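Local coordinates for protein PilM (Pseudomonas aeruginosa, PDB 3HG9) that is of unknown biochemical function but probably takes part in the formation of plasmid-encoded type IV pili, at residues G35-S39 against G59-A63; L21-L26 against L45-F51. All coordinates share one frame; numbering follows the deposited sequence.

Contact 1: G35-S39 against G59-A63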
ATOM      1  N   GLY B  35      -2.264  19.282  -7.702  1.00 55.92           N
ATOM      2  CA  GLY B  35      -3.191  19.628  -8.780  1.00 55.69           C
ATOM      3  C   GLY B  35      -2.489  19.376 -10.098  1.00 55.54           C
ATOM      4  O   GLY B  35      -1.865  20.280 -10.656  1.00 55.83           O
ATOM      5  N   PHE B  36      -2.557  18.134 -10.571  1.00 54.99           N
ATOM      6  CA  PHE B  36      -1.880  17.734 -11.793  1.00 54.25           C
ATOM      7  C   PHE B  36      -2.422  16.401 -12.273  1.00 53.66           C
ATOM      8  O   PHE B  36      -2.759  15.533 -11.450  1.00 54.02           O
ATOM      9  CB  PHE B  36      -0.378  17.591 -11.544  1.00 54.37           C
ATOM     10  CG  PHE B  36       0.437  17.476 -12.809  1.00 54.32           C
ATOM     11  CD1 PHE B  36       1.665  16.804 -12.804  1.00 52.91           C
ATOM     12  CD2 PHE B  36      -0.022  18.039 -14.011  1.00 55.47           C
ATOM     13  CE1 PHE B  36       2.443  16.702 -13.965  1.00 51.77           C
ATOM     14  CE2 PHE B  36       0.752  17.952 -15.196  1.00 55.56           C
ATOM     15  CZ  PHE B  36       1.997  17.275 -15.158  1.00 54.65           C
ATOM     16  N   SER B  37      -2.497  16.229 -13.592  1.00 51.93           N
ATOM     17  CA  SER B  37      -2.909  14.935 -14.113  1.00 50.47           C
ATOM     18  C   SER B  37      -1.978  14.334 -15.151  1.00 48.91           C
ATOM     19  O   SER B  37      -2.308  14.116 -16.310  1.00 47.76           O
ATOM     20  CB  SER B  37      -4.385  14.922 -14.510  1.00 50.89           C
ATOM     21  OG  SER B  37      -5.175  14.874 -13.336  1.00 51.82           O
ATOM     22  N   GLY B  38      -0.800  13.982 -14.645  1.00 48.73           N
ATOM     23  CA  GLY B  38       0.283  13.448 -15.452  1.00 46.85           C
ATOM     24  C   GLY B  38       0.581  14.361 -16.627  1.00 45.60           C
ATOM     25  O   GLY B  38       0.201  15.528 -16.669  1.00 45.36           O
ATOM     26  N   SER B  39       1.264  13.831 -17.612  1.00 44.59           N
ATOM     27  CA  SER B  39       1.771  12.518 -17.586  1.00 43.53           C
ATOM     28  C   SER B  39       3.189  12.924 -17.775  1.00 42.77           C
ATOM     29  O   SER B  39       3.716  12.744 -18.864  1.00 45.35           O
ATOM     30  CB  SER B  39       1.279  11.744 -18.797  1.00 43.38           C
ATOM     31  OG  SER B  39       0.619  10.542 -18.404  1.00 45.66           O
ATOM     32  N   GLY B  59       3.782   6.453 -16.970  1.00 29.30           N
ATOM     33  CA  GLY B  59       3.271   6.835 -15.688  1.00 30.15           C
ATOM     34  C   GLY B  59       2.154   7.810 -15.918  1.00 31.88           C
ATOM     35  O   GLY B  59       2.113   8.378 -16.993  1.00 30.95           O
ATOM     36  N   TYR B  60       1.279   8.015 -14.906  1.00 33.08           N
ATOM     37  CA  TYR B  60       0.132   8.950 -14.951  1.00 35.01           C
ATOM     38  C   TYR B  60      -0.114   9.494 -13.526  1.00 37.15           C
ATOM     39  O   TYR B  60       0.432   8.988 -12.531  1.00 38.36           O
ATOM     40  CB  TYR B  60      -1.124   8.204 -15.467  1.00 35.54           C
ATOM     41  CG  TYR B  60      -2.252   9.041 -16.070  1.00 36.62           C
ATOM     42  CD1 TYR B  60      -2.019   9.840 -17.199  1.00 40.24           C
ATOM     43  CD2 TYR B  60      -3.563   9.002 -15.558  1.00 34.48           C
ATOM     44  CE1 TYR B  60      -3.042  10.620 -17.775  1.00 39.87           C
ATOM     45  CE2 TYR B  60      -4.593   9.769 -16.135  1.00 33.53           C
ATOM     46  CZ  TYR B  60      -4.314  10.579 -17.258  1.00 38.55           C
ATOM     47  OH  TYR B  60      -5.246  11.383 -17.900  1.00 37.76           O
ATOM     48  N   ILE B  61      -0.930  10.513 -13.391  1.00 37.89           N
ATOM     49  CA  ILE B  61      -1.341  10.884 -12.072  1.00 38.27           C
ATOM     50  C   ILE B  61      -2.799  11.113 -12.315  1.00 40.43           C
ATOM     51  O   ILE B  61      -3.237  11.419 -13.463  1.00 39.62           O
ATOM     52  CB  ILE B  61      -0.612  12.150 -11.525  1.00 38.35           C
ATOM     53  CG1 ILE B  61       0.879  11.848 -11.360  1.00 39.17           C
ATOM     54  CG2 ILE B  61      -1.185  12.612 -10.151  1.00 37.65           C
ATOM     55  CD1 ILE B  61       1.766  13.033 -11.129  1.00 38.62           C
ATOM     56  N   ALA B  62      -3.555  10.927 -11.245  1.00 41.12           N
ATOM     57  CA  ALA B  62      -4.975  11.151 -11.253  1.00 42.31           C
ATOM     58  C   ALA B  62      -5.361  11.230  -9.755  1.00 43.30           C
ATOM     59  O   ALA B  62      -4.950  10.367  -8.966  1.00 43.75           O
ATOM     60  CB  ALA B  62      -5.666  10.007 -11.965  1.00 42.95           C
ATOM     61  N   ALA B  63      -6.113  12.274  -9.367  1.00 43.62           N
ATOM     62  CA  ALA B  63      -6.036  12.792  -8.006  1.00 43.66           C
ATOM     63  C   ALA B  63      -4.545  13.052  -7.814  1.00 42.96           C
ATOM     64  O   ALA B  63      -3.804  12.939  -8.790  1.00 44.21           O
ATOM     65  CB  ALA B  63      -6.578  11.755  -6.979  1.00 43.38           C
TER
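Gly38 and Tyr60 bring their CA atoms to 4.5 Å, and the two runs they belong to, residues 36 to 39 and 59 to 63, head in nearly opposite directions, 161° apart. No N-H...O backbone bond joins them; Ser37 CA makes a C-H...O contact with Ile61 O at 3.6 Å. The CB of Ile61 points toward the loop, so 35-39 lies over a face of the antiparallel hairpin 57-62/65-70 and does not add a third strand. Ile61 and Phe36 supply the apolar part. Ile61 CG1 stands beside the backbone N (chi1 -65°) and carries CD1 to 4.1 Å from Phe36 CD1, the two side chains crossing at about a right angle. The other branch, CG2, meets Phe36 O at 3.6 Å, while CB lies 3.6 Å from Gly38 N. Farther along, Ser39 OG donates to Gly59 O at 3.0 Å, in the carbonyl plane on a lone pair, with a C=O...donor angle of 141°. The same hydroxyl lies in the plane of the Tyr60 ring, at the CD1 edge. Tyr60 also packs on Phe69 and on Pro111 of the second subunit. One serine bond, a weak C-H...O contact and the packing of Ile61 thus hold the loop to the strand.

Contact 2: L21-L26 against L45-F51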
ATOM      1  N   LEU B  21      11.138   2.218  -9.296  1.00 30.67           N
ATOM      2  CA  LEU B  21      11.936   3.392  -9.185  1.00 31.40           C
ATOM      3  C   LEU B  21      11.287   4.591  -9.892  1.00 30.66           C
ATOM      4  O   LEU B  21      11.359   5.726  -9.396  1.00 29.46           O
ATOM      5  CB  LEU B  21      13.268   3.066  -9.793  1.00 32.15           C
ATOM      6  CG  LEU B  21      14.285   4.159  -9.777  1.00 35.86           C
ATOM      7  CD1 LEU B  21      15.560   3.377 -10.002  1.00 39.92           C
ATOM      8  CD2 LEU B  21      14.022   5.208 -10.885  1.00 35.18           C
ATOM      9  N   TYR B  22      10.669   4.356 -11.050  1.00 31.44           N
ATOM     10  CA  TYR B  22      10.003   5.465 -11.822  1.00 30.85           C
ATOM     11  C   TYR B  22       8.783   5.907 -11.055  1.00 31.26           C
ATOM     12  O   TYR B  22       8.549   7.102 -10.824  1.00 29.58           O
ATOM     13  CB  TYR B  22       9.541   4.942 -13.145  1.00 30.53           C
ATOM     14  CG  TYR B  22       8.900   5.927 -14.073  1.00 26.56           C
ATOM     15  CD1 TYR B  22       9.664   6.717 -14.912  1.00 25.20           C
ATOM     16  CD2 TYR B  22       7.504   5.965 -14.214  1.00 27.83           C
ATOM     17  CE1 TYR B  22       9.027   7.645 -15.833  1.00 27.18           C
ATOM     18  CE2 TYR B  22       6.862   6.849 -15.129  1.00 25.83           C
ATOM     19  CZ  TYR B  22       7.616   7.682 -15.910  1.00 23.23           C
ATOM     20  OH  TYR B  22       6.966   8.507 -16.801  1.00 28.04           O
ATOM     21  N   ARG B  23       8.032   4.905 -10.611  1.00 32.39           N
ATOM     22  CA  ARG B  23       6.883   5.153  -9.762  1.00 33.71           C
ATOM     23  C   ARG B  23       7.180   6.166  -8.639  1.00 35.17           C
ATOM     24  O   ARG B  23       6.391   7.109  -8.364  1.00 36.87           O
ATOM     25  CB  ARG B  23       6.328   3.843  -9.141  1.00 33.42           C
ATOM     26  CG  ARG B  23       4.985   4.119  -8.413  1.00 32.05           C
ATOM     27  CD  ARG B  23       4.337   2.911  -7.855  1.00 34.52           C
ATOM     28  NE  ARG B  23       4.859   2.569  -6.527  1.00 34.91           N
ATOM     29  CZ  ARG B  23       4.333   1.639  -5.731  1.00 37.76           C
ATOM     30  NH1 ARG B  23       3.260   0.983  -6.146  1.00 35.54           N
ATOM     31  NH2 ARG B  23       4.887   1.348  -4.523  1.00 37.56           N
ATOM     32  N   SER B  24       8.297   5.983  -7.964  1.00 34.82           N
ATOM     33  CA  SER B  24       8.529   6.830  -6.816  1.00 34.11           C
ATOM     34  C   SER B  24       8.821   8.251  -7.204  1.00 34.60           C
ATOM     35  O   SER B  24       8.500   9.172  -6.446  1.00 35.96           O
ATOM     36  CB  SER B  24       9.660   6.259  -5.982  1.00 33.55           C
ATOM     37  OG  SER B  24       9.206   5.123  -5.339  1.00 28.79           O
ATOM     38  N   ARG B  25       9.458   8.440  -8.358  1.00 35.39           N
ATOM     39  CA  ARG B  25       9.640   9.801  -8.945  1.00 35.14           C
ATOM     40  C   ARG B  25       8.355  10.505  -9.269  1.00 34.46           C
ATOM     41  O   ARG B  25       8.268  11.697  -9.128  1.00 35.06           O
ATOM     42  CB  ARG B  25      10.463   9.733 -10.210  1.00 35.26           C
ATOM     43  CG  ARG B  25      11.838   9.242  -9.934  1.00 38.39           C
ATOM     44  CD  ARG B  25      12.497  10.103  -8.878  1.00 42.41           C
ATOM     45  NE  ARG B  25      13.901   9.738  -8.755  1.00 45.23           N
ATOM     46  CZ  ARG B  25      14.771  10.370  -7.978  1.00 48.53           C
ATOM     47  NH1 ARG B  25      14.366  11.416  -7.254  1.00 49.57           N
ATOM     48  NH2 ARG B  25      16.039   9.949  -7.932  1.00 50.17           N
ATOM     49  N   LEU B  26       7.364   9.781  -9.762  1.00 35.18           N
ATOM     50  CA  LEU B  26       5.993  10.314  -9.789  1.00 36.00           C
ATOM     51  C   LEU B  26       5.428  10.525  -8.376  1.00 37.73           C
ATOM     52  O   LEU B  26       4.904  11.591  -8.116  1.00 39.23           O
ATOM     53  CB  LEU B  26       5.052   9.384 -10.518  1.00 34.96           C
ATOM     54  CG  LEU B  26       5.270   9.059 -11.981  1.00 36.29           C
ATOM     55  CD1 LEU B  26       4.346   7.881 -12.263  1.00 34.98           C
ATOM     56  CD2 LEU B  26       4.919  10.282 -12.865  1.00 31.22           C
ATOM     57  N   LEU B  45      10.414  14.844 -13.134  1.00 43.57           N
ATOM     58  CA  LEU B  45      10.748  13.605 -12.401  1.00 43.03           C
ATOM     59  C   LEU B  45      12.192  13.661 -11.801  1.00 44.21           C
ATOM     60  O   LEU B  45      12.375  13.459 -10.598  1.00 45.91           O
ATOM     61  CB  LEU B  45      10.472  12.360 -13.264  1.00 41.69           C
ATOM     62  CG  LEU B  45       9.042  11.897 -13.625  1.00 37.63           C
ATOM     63  CD1 LEU B  45       8.349  12.843 -14.425  1.00 34.36           C
ATOM     64  CD2 LEU B  45       9.063  10.673 -14.457  1.00 36.34           C
ATOM     65  N   GLY B  46      13.210  13.991 -12.588  1.00 44.82           N
ATOM     66  CA  GLY B  46      14.552  14.228 -12.005  1.00 44.80           C
ATOM     67  C   GLY B  46      15.282  12.913 -11.893  1.00 45.26           C
ATOM     68  O   GLY B  46      16.053  12.654 -10.940  1.00 45.75           O
ATOM     69  N   LEU B  47      14.992  12.059 -12.866  1.00 44.45           N
ATOM     70  CA  LEU B  47      15.471  10.692 -12.836  1.00 43.07           C
ATOM     71  C   LEU B  47      17.005  10.668 -12.861  1.00 43.37           C
ATOM     72  O   LEU B  47      17.654  11.673 -13.227  1.00 43.98           O
ATOM     73  CB  LEU B  47      14.859   9.909 -14.015  1.00 42.04           C
ATOM     74  CG  LEU B  47      13.370   9.625 -13.898  1.00 37.64           C
ATOM     75  CD1 LEU B  47      12.848   9.203 -15.174  1.00 34.74           C
ATOM     76  CD2 LEU B  47      13.155   8.511 -12.891  1.00 34.91           C
ATOM     77  N   PRO B  48      17.591   9.540 -12.427  1.00 43.38           N
ATOM     78  CA  PRO B  48      19.046   9.384 -12.464  1.00 42.38           C
ATOM     79  C   PRO B  48      19.660   9.525 -13.856  1.00 41.70           C
ATOM     80  O   PRO B  48      19.037   9.181 -14.866  1.00 41.74           O
ATOM     81  CB  PRO B  48      19.277   7.952 -11.932  1.00 43.26           C
ATOM     82  CG  PRO B  48      17.887   7.446 -11.405  1.00 43.80           C
ATOM     83  CD  PRO B  48      16.930   8.598 -11.482  1.00 42.79           C
ATOM     84  N   ALA B  49      20.908   9.998 -13.855  1.00 40.60           N
ATOM     85  CA  ALA B  49      21.704  10.216 -15.021  1.00 39.51           C
ATOM     86  C   ALA B  49      21.643   8.970 -15.860  1.00 38.48           C
ATOM     87  O   ALA B  49      21.149   8.998 -17.013  1.00 37.09           O
ATOM     88  CB  ALA B  49      23.172  10.557 -14.620  1.00 39.10           C
ATOM     89  N   TRP B  50      22.115   7.882 -15.240  1.00 37.31           N
ATOM     90  CA  TRP B  50      22.288   6.575 -15.915  1.00 36.51           C
ATOM     91  C   TRP B  50      21.000   5.945 -16.459  1.00 35.85           C
ATOM     92  O   TRP B  50      21.032   5.199 -17.441  1.00 35.06           O
ATOM     93  CB  TRP B  50      22.902   5.574 -14.947  1.00 36.49           C
ATOM     94  CG  TRP B  50      22.436   5.660 -13.486  1.00 35.21           C
ATOM     95  CD1 TRP B  50      23.049   6.361 -12.451  1.00 35.84           C
ATOM     96  CD2 TRP B  50      21.341   4.940 -12.875  1.00 37.55           C
ATOM     97  NE1 TRP B  50      22.378   6.131 -11.250  1.00 33.77           N
ATOM     98  CE2 TRP B  50      21.319   5.283 -11.491  1.00 36.19           C
ATOM     99  CE3 TRP B  50      20.352   4.057 -13.371  1.00 39.12           C
ATOM    100  CZ2 TRP B  50      20.356   4.764 -10.604  1.00 36.30           C
ATOM    101  CZ3 TRP B  50      19.398   3.556 -12.494  1.00 38.82           C
ATOM    102  CH2 TRP B  50      19.423   3.892 -11.117  1.00 38.90           C
ATOM    103  N   PHE B  51      19.879   6.220 -15.784  1.00 34.81           N
ATOM    104  CA  PHE B  51      18.590   5.639 -16.134  1.00 33.27           C
ATOM    105  C   PHE B  51      18.138   6.134 -17.476  1.00 34.33           C
ATOM    106  O   PHE B  51      17.952   7.358 -17.648  1.00 34.53           O
ATOM    107  CB  PHE B  51      17.565   6.075 -15.107  1.00 32.73           C
ATOM    108  CG  PHE B  51      16.344   5.252 -15.088  1.00 27.28           C
ATOM    109  CD1 PHE B  51      16.395   3.941 -14.627  1.00 24.90           C
ATOM    110  CD2 PHE B  51      15.110   5.789 -15.478  1.00 29.34           C
ATOM    111  CE1 PHE B  51      15.272   3.175 -14.592  1.00 23.27           C
ATOM    112  CE2 PHE B  51      13.934   4.989 -15.486  1.00 24.53           C
ATOM    113  CZ  PHE B  51      14.017   3.705 -15.014  1.00 26.31           C
TER
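Within helix 12-31, Leu26 N donates to Tyr22 O at 3.1 Å; no hydrogen bond crosses to the loop. This is loop-on-helix packing: the long connection from helix 12-31 to strand 57-62 folds back, and 45-51 meets Leu21, Tyr22, Arg25 and Leu26, whose i to i+4 spacing places them along one side of the helix. Leu45 reaches in through CD2, which approaches the Tyr22 ring obliquely, 3.3 Å from CE1. Leu47 divides its branches: CD1 turns to the same tyrosine ring, near its CD1, and CD2 lies against the Arg25 chain, 3.3 Å from CG, the two side chains running antiparallel past one another. A bend at chi2 (-55°) then takes the Arg25 chain alongside the loop. There Gly46 O sits over a face of the guanidinium, 4.0 Å from CZ, a placement above the plane and away from the in-plane N-H directions. NH2 of the same group comes to 3.9 Å from Pro48 CD, so the arginine covers loop atoms without bonding to them. Asp42 touches both Tyr22 and Leu47, extending the packing along the connection. At the other end, Leu21 divides its methyls among four loop residues. CD2 lies 4.0 Å from Leu47 CD2, near the Pro48 ring, and over a face of the Phe51 ring, 4.4 Å from CZ, whereas CD1 approaches Trp50 CH2 obliquely, at 4.1 Å.

In the fold
Both contacts fasten the connection between helix 12-31 and strand 57-62, each to a different flank: contact 1 lays its early part on the strand, contact 2 its later part on the helix. Their segments alternate along the chain, and their centres are about 16 Å apart. Helix and strand also meet directly, since Tyr22 and Leu26 of contact 2 pack on Gly59 of contact 1. Neither is a full core contact: contact 1 is partly buried, with Ile61 and Gly59 inside, and contact 2 is a surface contact backed by buried Tyr22 and Leu26. Contact 1 has a cross-segment hydrogen bond; contact 2 has none and buries more area, 450 against 306 Å², mostly through apolar side chains, with an arginine laid along the loop.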